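Local coordinates for protein post-proline cleaving enzyme (PDB 4HVT) that probably cleaves peptides on the carboxyl side of proline residues, as a serine-type oligopeptidase of the prolyl oligopeptidase family, at residues K247-S250 against S256-F259; I462-V467 against S546-K551; N540-V545 against E581-V586. All blocks are in the same frame, centred on the assembly; numbering follows the deposited sequence.

Contact 1: residues K247-S250 against S256-F259; sequences KLLS and SLIF
With chi1 at -179°, Leu248 swings CG away from its own N and beside its carbonyl carbon, which carries CD1 to within 4.1 Å of Phe259 CD1; the two side chains meet at about a right angle, and the methyl approaches the ring obliquely. Lys247 instead bends at chi2 (-78°), and its CE meets the returning end of Ile258, CD1, at 3.7 Å. Its NZ makes a salt bridge with Asp251 and a hydrogen bond to Trp192 O. The backbones meet in an antiparallel beta hairpin of the N-terminal beta-propeller domain, joining edge strand 242-247 to strand 257-263 of a four-stranded blade. Lys247 and Ile258 form a non-hydrogen-bonded pair, with CA atoms 4.7 Å apart and side chains diverging. Beyond it, Leu248 N donates to Leu257 O at 3.1 Å in a nearly straight bond (176°), approaching from above the carbonyl plane. A water accepts from Leu249 N at 2.9 Å and lies 2.8 Å from Leu257 O, to which it can donate, so Leu257 O is approached by both Leu248 N and the water just past the end of strand 242-247. Alongside, Leu249 CD1 touches Leu257 CD1 at 4.0 Å, both side chains pointing the same way.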
# COMPACT_ATOMS: atom_id res chain seq x y z
N LYS A 247 -3.90 17.32 9.46
CA LYS A 247 -3.24 18.62 9.71
C LYS A 247 -2.57 19.17 8.46
O LYS A 247 -1.95 18.40 7.67
CB LYS A 247 -2.20 18.47 10.78
CG LYS A 247 -2.72 18.17 12.17
CD LYS A 247 -3.27 19.46 12.81
CE LYS A 247 -4.20 19.25 14.01
NZ LYS A 247 -3.56 18.33 15.00
N LEU A 248 -2.70 20.48 8.25
CA LEU A 248 -2.01 21.14 7.15
C LEU A 248 -0.47 21.25 7.36
O LEU A 248 0.34 20.99 6.46
CB LEU A 248 -2.61 22.51 6.89
CG LEU A 248 -2.05 23.37 5.77
CD1 LEU A 248 -2.26 22.67 4.42
CD2 LEU A 248 -2.70 24.74 5.72
N LEU A 249 -0.14 21.66 8.57
CA LEU A 249 1.27 21.88 9.02
C LEU A 249 1.60 20.97 10.18
O LEU A 249 0.76 20.23 10.68
CB LEU A 249 1.51 23.31 9.46
CG LEU A 249 1.02 24.39 8.48
CD1 LEU A 249 1.21 25.77 9.00
CD2 LEU A 249 1.77 24.23 7.15
N SER A 250 2.87 20.97 10.60
CA SER A 250 3.24 20.32 11.85
C SER A 250 2.46 20.98 13.01
O SER A 250 2.33 22.15 13.00
CB SER A 250 4.74 20.58 12.11
OG SER A 250 5.10 20.15 13.42
N SER A 256 -4.24 24.18 14.57
CA SER A 256 -5.55 24.63 14.27
C SER A 256 -5.86 24.71 12.76
O SER A 256 -6.98 25.12 12.37
CB SER A 256 -5.74 26.00 14.88
OG SER A 256 -4.76 26.97 14.48
N LEU A 257 -4.87 24.49 11.93
CA LEU A 257 -5.14 24.51 10.51
C LEU A 257 -5.33 23.06 10.08
O LEU A 257 -4.42 22.26 10.14
CB LEU A 257 -4.01 25.20 9.75
CG LEU A 257 -3.90 26.72 10.04
CD1 LEU A 257 -2.55 27.15 9.49
CD2 LEU A 257 -5.08 27.59 9.49
N ILE A 258 -6.53 22.76 9.58
CA ILE A 258 -6.89 21.45 9.12
C ILE A 258 -7.04 21.45 7.60
O ILE A 258 -7.71 22.34 7.03
CB ILE A 258 -8.22 20.99 9.81
CG1 ILE A 258 -8.09 20.97 11.36
CG2 ILE A 258 -8.72 19.67 9.23
CD1 ILE A 258 -7.16 19.95 11.93
N PHE A 259 -6.42 20.44 6.96
CA PHE A 259 -6.53 20.24 5.53
C PHE A 259 -7.68 19.30 5.30
O PHE A 259 -7.65 18.16 5.73
CB PHE A 259 -5.20 19.65 5.04
CG PHE A 259 -5.15 19.33 3.54
CD1 PHE A 259 -5.13 20.34 2.59
CD2 PHE A 259 -5.02 18.05 3.12
CE1 PHE A 259 -5.05 20.07 1.24
CE2 PHE A 259 -4.90 17.77 1.76
CZ PHE A 259 -4.93 18.76 0.82
O HOH W 1 -1.74 22.58 10.78

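Contact 2: residues I462-V467 against S546-K551; sequences IPYFLV and SEELIK
Tyr464 reaches from its strand to helix 536-551 and meets two consecutive helix residues there. Its OH lies 3.5 Å from Glu548 CG, while ring atom CE2 touches Leu549 CD2 at 4.0 Å; both carbons approach the ring obliquely. The Tyr464 and Leu549 side chains slide past one another in opposite directions, whereas Tyr464 and Glu548 cross at about a right angle, with the ring and carboxylate planes 82° apart. The phenol and the carboxylate communicate through one water. It accepts from Tyr464 OH at 2.7 Å and donates to Glu548 OE2 at 2.9 Å, so the hydroxyl of a buried tyrosine is satisfied by the water.

Torsions explain this reach. Tyr464 holds CG between its backbone N and carbonyl carbon (chi1 65°). Glu548 extends CG anti to its N (chi1 -177°) and then bends at chi2, placing the methylene by the phenol oxygen and the carboxylate by the water.

The next shell fixes both sides. Lys551 N donates to Glu547 O at 2.8 Å and Ile550 N to Ser546 O at 3.2 Å, bonds that span Glu548 and Leu549 and keep this turn helical. On the sheet side, backbone hydrogen bonds join Tyr464 to Lys452 and Phe465 to Leu513, setting the strand between 447-455 and 510-514. Val512 touches both Tyr464 and Leu549, and Val545, one turn before Leu549, also packs on Tyr464. Strand 461-469 runs antiparallel to both neighbours within the eight-stranded mixed sheet, and a helix laid over such a sheet by apolar side chains is characteristic of the alpha/beta-hydrolase fold.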
# COMPACT_ATOMS: atom_id res chain seq x y z
N ILE A 462 11.42 -0.95 -20.81
CA ILE A 462 10.72 -1.28 -19.60
C ILE A 462 11.76 -1.85 -18.65
O ILE A 462 12.35 -2.87 -18.94
CB ILE A 462 9.64 -2.39 -19.87
CG1 ILE A 462 8.70 -1.98 -21.02
CG2 ILE A 462 8.85 -2.73 -18.61
CD1 ILE A 462 8.01 -0.64 -20.90
N PRO A 463 11.96 -1.20 -17.51
CA PRO A 463 12.90 -1.72 -16.54
C PRO A 463 12.41 -3.01 -15.93
O PRO A 463 11.20 -3.20 -15.74
CB PRO A 463 12.93 -0.67 -15.43
CG PRO A 463 12.34 0.55 -16.01
CD PRO A 463 11.36 0.06 -17.06
N TYR A 464 13.34 -3.87 -15.60
CA TYR A 464 13.06 -4.95 -14.70
C TYR A 464 14.30 -5.32 -13.87
O TYR A 464 15.44 -5.06 -14.28
CB TYR A 464 12.51 -6.19 -15.42
CG TYR A 464 13.40 -6.93 -16.40
CD1 TYR A 464 13.50 -6.52 -17.75
CD2 TYR A 464 14.09 -8.05 -16.02
CE1 TYR A 464 14.27 -7.22 -18.69
CE2 TYR A 464 14.84 -8.75 -16.94
CZ TYR A 464 14.93 -8.35 -18.28
OH TYR A 464 15.77 -9.10 -19.13
N PHE A 465 14.02 -5.88 -12.71
CA PHE A 465 14.99 -6.32 -11.72
C PHE A 465 15.03 -7.84 -11.64
O PHE A 465 14.00 -8.53 -11.44
CB PHE A 465 14.71 -5.68 -10.39
CG PHE A 465 14.93 -4.21 -10.41
CD1 PHE A 465 16.17 -3.67 -10.14
CD2 PHE A 465 13.91 -3.36 -10.77
CE1 PHE A 465 16.38 -2.28 -10.20
CE2 PHE A 465 14.09 -2.01 -10.88
CZ PHE A 465 15.32 -1.43 -10.54
N LEU A 466 16.24 -8.36 -11.85
CA LEU A 466 16.46 -9.77 -11.91
C LEU A 466 17.38 -10.17 -10.74
O LEU A 466 18.46 -9.58 -10.58
CB LEU A 466 17.17 -10.07 -13.22
CG LEU A 466 17.69 -11.48 -13.41
CD1 LEU A 466 16.61 -12.55 -13.47
CD2 LEU A 466 18.55 -11.52 -14.67
N VAL A 467 16.96 -11.14 -9.92
CA VAL A 467 17.74 -11.63 -8.77
C VAL A 467 17.88 -13.15 -8.88
O VAL A 467 16.89 -13.87 -9.13
CB VAL A 467 17.07 -11.30 -7.43
CG1 VAL A 467 17.80 -11.95 -6.24
CG2 VAL A 467 17.05 -9.81 -7.23
N SER A 546 8.46 -10.98 -20.06
CA SER A 546 8.31 -12.45 -20.02
C SER A 546 9.13 -13.07 -21.19
O SER A 546 9.92 -13.99 -21.00
CB SER A 546 6.82 -12.84 -20.09
OG SER A 546 6.09 -12.38 -18.96
N GLU A 547 8.94 -12.54 -22.38
CA GLU A 547 9.60 -13.06 -23.59
C GLU A 547 11.09 -12.88 -23.53
O GLU A 547 11.84 -13.75 -24.03
CB GLU A 547 9.07 -12.33 -24.82
CG GLU A 547 7.65 -12.75 -25.13
CD GLU A 547 7.03 -11.99 -26.27
OE1 GLU A 547 7.29 -10.77 -26.43
OE2 GLU A 547 6.21 -12.61 -26.98
N GLU A 548 11.53 -11.79 -22.93
CA GLU A 548 12.94 -11.54 -22.82
C GLU A 548 13.60 -12.53 -21.86
O GLU A 548 14.74 -12.97 -22.10
CB GLU A 548 13.22 -10.08 -22.45
CG GLU A 548 14.68 -9.73 -22.39
CD GLU A 548 15.33 -9.61 -23.76
OE1 GLU A 548 14.75 -10.02 -24.81
OE2 GLU A 548 16.45 -9.09 -23.80
N LEU A 549 12.91 -12.90 -20.78
CA LEU A 549 13.45 -13.90 -19.85
C LEU A 549 13.66 -15.26 -20.54
O LEU A 549 14.62 -16.00 -20.26
CB LEU A 549 12.49 -14.09 -18.66
CG LEU A 549 12.27 -12.87 -17.76
CD1 LEU A 549 11.17 -13.19 -16.79
CD2 LEU A 549 13.57 -12.55 -17.03
N ILE A 550 12.72 -15.56 -21.41
CA ILE A 550 12.78 -16.80 -22.18
C ILE A 550 13.87 -16.68 -23.24
O ILE A 550 14.61 -17.64 -23.45
CB ILE A 550 11.37 -17.11 -22.76
CG1 ILE A 550 10.44 -17.52 -21.62
CG2 ILE A 550 11.44 -18.21 -23.83
CD1 ILE A 550 8.95 -17.42 -21.91
N LYS A 551 13.97 -15.56 -23.94
CA LYS A 551 14.98 -15.43 -25.04
C LYS A 551 16.41 -15.57 -24.49
O LYS A 551 17.28 -16.19 -25.11
CB LYS A 551 14.80 -14.07 -25.74
CG LYS A 551 15.60 -13.82 -27.02
CD LYS A 551 14.96 -12.69 -27.84
CE LYS A 551 15.73 -12.36 -29.13
NZ LYS A 551 15.80 -13.51 -30.05
O HOH W 2 16.68 -7.72 -21.28

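Contact 3: residues N540-V545 against E581-V586; sequences NDFFAV and ELFGAV
Ala544 N donates to Asn540 O at 2.9 Å, one of the helical bonds from N-H of residue i+4 to O of residue i that hold helix 536-551 regular while Phe543 meets Leu582 and Phe583, and Phe542 meets Phe583. The contact belongs to the alpha/beta-hydrolase domain: residues 581-586 lead from helix 567-578 into strand 585-589 of the central sheet, and helix 536-551 packs beside that turn. No hydrogen bond crosses between the segments; the evidence is apolar. Phe543 CD1 reaches two partners, Leu582 CD1 at 4.1 Å and Phe583 CZ at 4.3 Å. Phe543 and Phe583 meet edge to edge, CD1 of one and CZ of the other each lying near the plane of the opposing ring. Leu582, by contrast, comes obliquely to the Phe543 ring, its side chain crossing at about a right angle. Phe543 has CG anti to the carbonyl carbon (chi1 -57°), which brings the ring to both. Arg579 adds a cation-pi interaction with Phe543, and Ile562 of strand 560-565 touches both Phe542 and Phe583. Phe542 CE2 approaches Phe583 CZ obliquely, at 4.4 Å. One face of the Phe583 ring is covered by Leu582 CB, 3.6 Å above the plane over the ring centre.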
# COMPACT_ATOMS: atom_id res chain seq x y z
N ASN A 540 1.18 -5.54 -22.46
CA ASN A 540 2.21 -5.73 -23.46
C ASN A 540 3.60 -5.59 -22.83
O ASN A 540 4.49 -6.37 -23.15
CB ASN A 540 2.09 -4.71 -24.58
CG ASN A 540 0.88 -4.97 -25.46
OD1 ASN A 540 0.27 -6.04 -25.42
ND2 ASN A 540 0.54 -3.99 -26.27
N ASP A 541 3.76 -4.63 -21.92
CA ASP A 541 5.05 -4.45 -21.23
C ASP A 541 5.42 -5.72 -20.47
O ASP A 541 6.55 -6.16 -20.44
CB ASP A 541 4.98 -3.29 -20.26
CG ASP A 541 4.97 -1.95 -20.98
OD1 ASP A 541 5.15 -1.96 -22.20
OD2 ASP A 541 4.75 -0.89 -20.31
N PHE A 542 4.42 -6.30 -19.84
CA PHE A 542 4.63 -7.50 -19.05
C PHE A 542 5.05 -8.66 -19.99
O PHE A 542 5.96 -9.38 -19.70
CB PHE A 542 3.33 -7.83 -18.33
CG PHE A 542 3.48 -8.87 -17.25
CD1 PHE A 542 4.19 -8.60 -16.09
CD2 PHE A 542 2.86 -10.08 -17.37
CE1 PHE A 542 4.30 -9.52 -15.08
CE2 PHE A 542 3.03 -11.05 -16.37
CZ PHE A 542 3.73 -10.76 -15.23
N PHE A 543 4.40 -8.80 -21.14
CA PHE A 543 4.80 -9.84 -22.12
C PHE A 543 6.24 -9.62 -22.63
O PHE A 543 7.02 -10.58 -22.82
CB PHE A 543 3.83 -9.90 -23.32
CG PHE A 543 2.40 -10.14 -22.95
CD1 PHE A 543 2.06 -11.08 -21.98
CD2 PHE A 543 1.39 -9.42 -23.56
CE1 PHE A 543 0.76 -11.31 -21.66
CE2 PHE A 543 0.07 -9.66 -23.25
CZ PHE A 543 -0.26 -10.57 -22.27
N ALA A 544 6.59 -8.35 -22.89
CA ALA A 544 7.95 -8.00 -23.34
C ALA A 544 9.01 -8.50 -22.35
O ALA A 544 10.00 -9.05 -22.75
CB ALA A 544 8.07 -6.50 -23.55
N VAL A 545 8.79 -8.29 -21.06
CA VAL A 545 9.68 -8.84 -20.06
C VAL A 545 9.65 -10.39 -20.02
O VAL A 545 10.72 -11.04 -19.99
CB VAL A 545 9.37 -8.20 -18.68
CG1 VAL A 545 10.23 -8.84 -17.63
CG2 VAL A 545 9.64 -6.70 -18.71
N GLU A 581 0.44 -19.68 -23.34
CA GLU A 581 1.60 -20.44 -23.73
C GLU A 581 2.94 -19.92 -23.19
O GLU A 581 3.97 -20.60 -23.32
CB GLU A 581 1.66 -20.54 -25.26
CG GLU A 581 2.21 -19.28 -25.96
CD GLU A 581 1.23 -18.11 -26.08
OE1 GLU A 581 0.03 -18.21 -25.76
OE2 GLU A 581 1.68 -17.05 -26.56
N LEU A 582 2.93 -18.71 -22.63
CA LEU A 582 4.13 -18.11 -22.06
C LEU A 582 4.44 -18.56 -20.63
O LEU A 582 5.59 -18.36 -20.14
CB LEU A 582 4.00 -16.60 -22.06
CG LEU A 582 4.26 -15.84 -23.36
CD1 LEU A 582 4.24 -14.37 -23.04
CD2 LEU A 582 5.56 -16.20 -24.05
N PHE A 583 3.44 -19.11 -19.95
CA PHE A 583 3.50 -19.30 -18.48
C PHE A 583 3.19 -20.69 -18.03
O PHE A 583 2.47 -21.49 -18.71
CB PHE A 583 2.51 -18.34 -17.78
CG PHE A 583 2.59 -16.97 -18.29
CD1 PHE A 583 3.70 -16.19 -17.97
CD2 PHE A 583 1.59 -16.45 -19.08
CE1 PHE A 583 3.84 -14.91 -18.45
CE2 PHE A 583 1.73 -15.17 -19.59
CZ PHE A 583 2.82 -14.40 -19.28
N GLY A 584 3.80 -21.05 -16.92
CA GLY A 584 3.61 -22.38 -16.32
C GLY A 584 2.79 -22.40 -15.03
O GLY A 584 2.29 -23.46 -14.62
N ALA A 585 2.66 -21.25 -14.37
CA ALA A 585 1.88 -21.10 -13.14
C ALA A 585 1.54 -19.62 -12.88
O ALA A 585 2.23 -18.68 -13.32
CB ALA A 585 2.62 -21.68 -11.94
N VAL A 586 0.40 -19.46 -12.25
CA VAL A 586 -0.14 -18.15 -11.95
C VAL A 586 -0.69 -18.09 -10.52
O VAL A 586 -1.37 -19.01 -10.07
CB VAL A 586 -1.28 -17.81 -12.90
CG1 VAL A 586 -1.77 -16.39 -12.66
CG2 VAL A 586 -0.91 -17.93 -14.38

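From the N terminus, contact 1 comes first and closes a short loop: five residues separate its segments, and it ties two neighbouring strands of one blade in the N-terminal propeller. It is complete before contact 2 opens at 462-467, and the centres of contacts 1 and 2 are about 45 Å apart, on opposite sides of the chain's centre. Contacts 2 and 3, in the alpha/beta-hydrolase domain, cross: 540-545 precedes 546-551, and contact 3 closes later, at 581-586. Both use helix 536-551, which is thus joined to strand 461-469 and to the lead-in of strand 585-589 in the same sheet. Their centres lie about 10 Å apart, and they touch directly, with Ile550 CD1 3.9 Å from Leu582 O.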